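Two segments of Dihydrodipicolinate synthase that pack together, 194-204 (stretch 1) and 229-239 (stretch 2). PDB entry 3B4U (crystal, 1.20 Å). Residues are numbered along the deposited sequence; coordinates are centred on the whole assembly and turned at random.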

# COMPACT_ATOMS: atom_id res chain seq x y z
N ASP B 194 10.90 18.74 3.81
CA ASP B 194 12.36 18.82 3.63
C ASP B 194 12.91 19.94 4.48
O ASP B 194 12.64 21.11 4.24
CB ASP B 194 12.64 19.08 2.14
CG ASP B 194 14.10 18.93 1.74
OD1 ASP B 194 14.91 18.45 2.55
OD2 ASP B 194 14.41 19.31 0.58
N GLU B 195 13.68 19.57 5.50
CA GLU B 195 14.14 20.53 6.51
C GLU B 195 14.92 21.68 5.91
O GLU B 195 14.78 22.79 6.38
CB GLU B 195 15.00 19.83 7.56
CG GLU B 195 14.21 19.06 8.56
CD GLU B 195 13.75 17.76 8.07
OE1 GLU B 195 14.19 17.25 6.97
OE2 GLU B 195 12.92 17.20 8.85
N ARG B 196 15.71 21.44 4.88
CA ARG B 196 16.46 22.53 4.27
C ARG B 196 15.60 23.66 3.75
O ARG B 196 16.06 24.81 3.69
CB ARG B 196 17.40 22.02 3.19
CG ARG B 196 16.71 21.55 2.01
CD ARG B 196 17.66 21.08 0.89
NE ARG B 196 16.86 20.30 -0.04
CZ ARG B 196 17.22 19.85 -1.24
NH1 ARG B 196 18.39 20.12 -1.75
NH2 ARG B 196 16.33 19.13 -1.94
N ASP B 197 14.35 23.36 3.36
CA ASP B 197 13.46 24.43 2.86
C ASP B 197 12.31 24.78 3.76
O ASP B 197 11.50 25.60 3.40
CB ASP B 197 12.95 24.07 1.48
CG ASP B 197 14.07 24.20 0.42
OD1 ASP B 197 14.96 25.07 0.52
OD2 ASP B 197 14.01 23.48 -0.52
N LEU B 198 12.30 24.24 4.98
CA LEU B 198 11.21 24.49 5.91
C LEU B 198 11.12 25.95 6.33
O LEU B 198 10.10 26.59 6.15
CB LEU B 198 11.33 23.56 7.11
CG LEU B 198 10.33 23.80 8.26
CD1 LEU B 198 8.90 23.72 7.76
CD2 LEU B 198 10.64 22.77 9.35
N ALA B 199 12.21 26.50 6.87
CA ALA B 199 12.15 27.89 7.33
C ALA B 199 11.96 28.84 6.15
O ALA B 199 11.18 29.77 6.22
CB ALA B 199 13.40 28.24 8.18
N ARG B 200 12.67 28.57 5.05
CA ARG B 200 12.52 29.33 3.81
C ARG B 200 11.08 29.38 3.35
O ARG B 200 10.55 30.42 2.99
CB ARG B 200 13.36 28.65 2.73
CG ARG B 200 13.44 29.33 1.41
CD ARG B 200 14.10 28.39 0.42
NE ARG B 200 14.40 29.02 -0.85
CZ ARG B 200 14.94 28.36 -1.89
NH1 ARG B 200 15.23 29.00 -3.01
NH2 ARG B 200 15.19 27.07 -1.78
N GLY B 201 10.41 28.25 3.42
CA GLY B 201 9.02 28.15 3.01
C GLY B 201 8.07 28.82 3.97
O GLY B 201 7.11 29.47 3.55
N VAL B 202 8.34 28.72 5.27
CA VAL B 202 7.56 29.42 6.27
C VAL B 202 7.64 30.93 6.03
O VAL B 202 6.65 31.64 6.13
CB VAL B 202 8.00 29.01 7.69
CG1 VAL B 202 7.44 29.93 8.77
CG2 VAL B 202 7.58 27.55 7.95
N ARG B 203 8.84 31.43 5.68
CA ARG B 203 8.99 32.85 5.39
C ARG B 203 8.18 33.28 4.16
O ARG B 203 7.90 34.47 4.00
CB ARG B 203 10.46 33.21 5.28
CG ARG B 203 11.19 33.11 6.61
CD ARG B 203 12.60 33.73 6.57
NE ARG B 203 13.52 33.04 5.67
CZ ARG B 203 14.31 32.02 6.01
NH1 ARG B 203 14.29 31.52 7.22
NH2 ARG B 203 15.13 31.49 5.12
N LEU B 204 7.83 32.35 3.29
CA LEU B 204 7.00 32.57 2.12
C LEU B 204 5.55 32.18 2.34
O LEU B 204 4.82 32.09 1.36
CB LEU B 204 7.57 31.81 0.93
CG LEU B 204 8.84 32.38 0.34
CD1 LEU B 204 9.49 31.35 -0.54
CD2 LEU B 204 8.54 33.65 -0.45
N LYS B 229 12.85 30.49 11.26
CA LYS B 229 14.27 30.68 11.45
C LYS B 229 15.03 29.46 10.98
O LYS B 229 14.73 28.33 11.37
CB LYS B 229 14.56 30.93 12.93
CG LYS B 229 13.86 32.09 13.55
CD LYS B 229 14.13 33.38 12.89
CE LYS B 229 13.59 34.52 13.76
NZ LYS B 229 13.17 35.68 12.95
N ASP B 230 16.06 29.68 10.18
CA ASP B 230 16.92 28.60 9.74
C ASP B 230 17.61 27.92 10.91
O ASP B 230 17.87 28.55 11.95
CB ASP B 230 18.04 29.12 8.82
CG ASP B 230 17.56 29.66 7.49
OD1 ASP B 230 16.40 29.49 7.11
OD2 ASP B 230 18.45 30.22 6.79
N ASP B 231 17.95 26.66 10.74
CA ASP B 231 18.83 25.97 11.68
C ASP B 231 19.71 25.02 10.89
O ASP B 231 19.36 23.84 10.65
CB ASP B 231 18.08 25.23 12.79
CG ASP B 231 18.99 24.77 13.89
OD1 ASP B 231 20.24 24.69 13.70
OD2 ASP B 231 18.47 24.51 15.00
N PRO B 232 20.89 25.48 10.46
CA PRO B 232 21.79 24.63 9.71
C PRO B 232 22.15 23.31 10.38
O PRO B 232 22.43 22.33 9.69
CB PRO B 232 23.02 25.53 9.51
CG PRO B 232 22.42 26.91 9.44
CD PRO B 232 21.37 26.87 10.53
N ARG B 233 22.13 23.25 11.70
CA ARG B 233 22.45 22.00 12.39
C ARG B 233 21.44 20.90 12.05
O ARG B 233 21.79 19.74 11.92
CB ARG B 233 22.43 22.19 13.90
CG ARG B 233 23.39 23.23 14.46
CD ARG B 233 23.15 23.43 15.93
NE ARG B 233 21.80 23.95 16.16
CZ ARG B 233 21.21 24.04 17.34
NH1 ARG B 233 21.86 23.73 18.45
NH2 ARG B 233 19.96 24.46 17.42
N ILE B 234 20.17 21.26 11.93
CA ILE B 234 19.12 20.30 11.60
C ILE B 234 19.30 19.79 10.18
O ILE B 234 19.18 18.61 9.89
CB ILE B 234 17.73 20.97 11.79
CG1 ILE B 234 17.50 21.32 13.27
CG2 ILE B 234 16.60 20.08 11.24
CD1 ILE B 234 17.14 20.14 14.16
N VAL B 235 19.61 20.70 9.25
CA VAL B 235 19.87 20.32 7.86
C VAL B 235 21.03 19.33 7.81
O VAL B 235 20.95 18.28 7.16
CB VAL B 235 20.15 21.57 7.00
CG1 VAL B 235 20.57 21.16 5.57
CG2 VAL B 235 18.93 22.47 7.00
N ASP B 236 22.10 19.65 8.52
CA ASP B 236 23.26 18.76 8.56
C ASP B 236 22.93 17.40 9.17
O ASP B 236 23.36 16.39 8.67
CB ASP B 236 24.40 19.39 9.36
CG ASP B 236 25.11 20.52 8.64
OD1 ASP B 236 24.89 20.79 7.45
OD2 ASP B 236 25.97 21.12 9.33
N LEU B 237 22.15 17.40 10.25
CA LEU B 237 21.79 16.13 10.87
C LEU B 237 21.07 15.24 9.88
O LEU B 237 21.36 14.06 9.78
CB LEU B 237 20.93 16.36 12.10
CG LEU B 237 20.49 15.08 12.81
CD1 LEU B 237 21.72 14.34 13.36
CD2 LEU B 237 19.50 15.41 13.89
N VAL B 238 20.10 15.81 9.17
CA VAL B 238 19.32 15.01 8.24
C VAL B 238 20.22 14.43 7.14
O VAL B 238 20.07 13.26 6.77
CB VAL B 238 18.16 15.83 7.68
CG1 VAL B 238 17.46 15.10 6.51
CG2 VAL B 238 17.17 16.16 8.83
N VAL B 239 21.21 15.17 6.67
CA VAL B 239 22.14 14.61 5.69
C VAL B 239 22.98 13.51 6.30
O VAL B 239 23.17 12.46 5.69
CB VAL B 239 23.11 15.69 5.09
CG1 VAL B 239 24.13 15.03 4.17
CG2 VAL B 239 22.31 16.69 4.35
O HOH W 1 15.44 27.57 5.27

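Two helices that pack through a modest interface can combine aliphatic packing with a charged link, and this pair from dihydrodipicolinate synthase is a compact example. The helices run roughly antiparallel, at 149°, and their axes approach to 9.1 Å. Only 363 Å² is buried between the stretches, summed over both sides, so individual side-chain conformations matter.

At one end, Glu195 and Arg196 meet the second helix. Glu195 points toward its partner, and its m, p conformation (chi1 -78°, chi2 80°) folds the chain back. Its methylene packs on the isoleucine, Glu195 CG lying 3.7 Å from Ile234 CG2, while its carboxylate comes against the valine, Glu195 OE1 lying 3.7 Å from Val238 CG2. Ile234 and Val238 stand one helical turn apart and both point toward the first stretch, so a single folded glutamate can touch both. Val235, in the t rotamer, sets its CG2 3.7 Å from Arg196 CA, so the closest approach is to the backbone; the side chains come to 4.1 Å, Arg196 CB to Val235 CG1. Arg196 has chi1 in p and is otherwise extended; the end of its chain leads away from the second stretch, and Arg196 NE donates to Asp194 OD2 at 2.7 Å in a salt bridge within its own segment.

Further along, Ala199 is the place for a small residue. Its CA is 5.4 Å from Asp230 CA, and its methyl carbon is already in close contact: Ala199 CB lies 3.5 Å from Lys229 C and 3.4 Å from Asp230 OD1. The short side chain lets the loop before the second helix come close. Ala199 and Ile234 are both buried, which suits their apolar side chains.

One turn later, Arg203 supplies the direct polar link. With chi1 and chi3 both m and chi4 at -90°, the chain bends and brings the guanidinium edge to the carboxylate. Arg203 NH1 donates to Asp230 OD1 at 2.9 Å and Arg203 NH2 to the same Asp230 OD1 at 3.1 Å, forming a salt bridge that converges on one oxygen. The CA-to-CB bond of Asp230 points sideways, but its m rotamer brings the carboxylate nearer. A water extends the link, accepting from Arg200 N at 3.0 Å and lying 2.8 Å from Asp230 OD1.

Asp231 also leaves its backbone sideways, but the end of its t side chain leads away from the first stretch and caps its own helix, Asp231 OD1 accepting from Arg233 N at 3.1 Å. Adjacent aspartates thus serve different ends: one joins the segments, the other steadies the start of a helix.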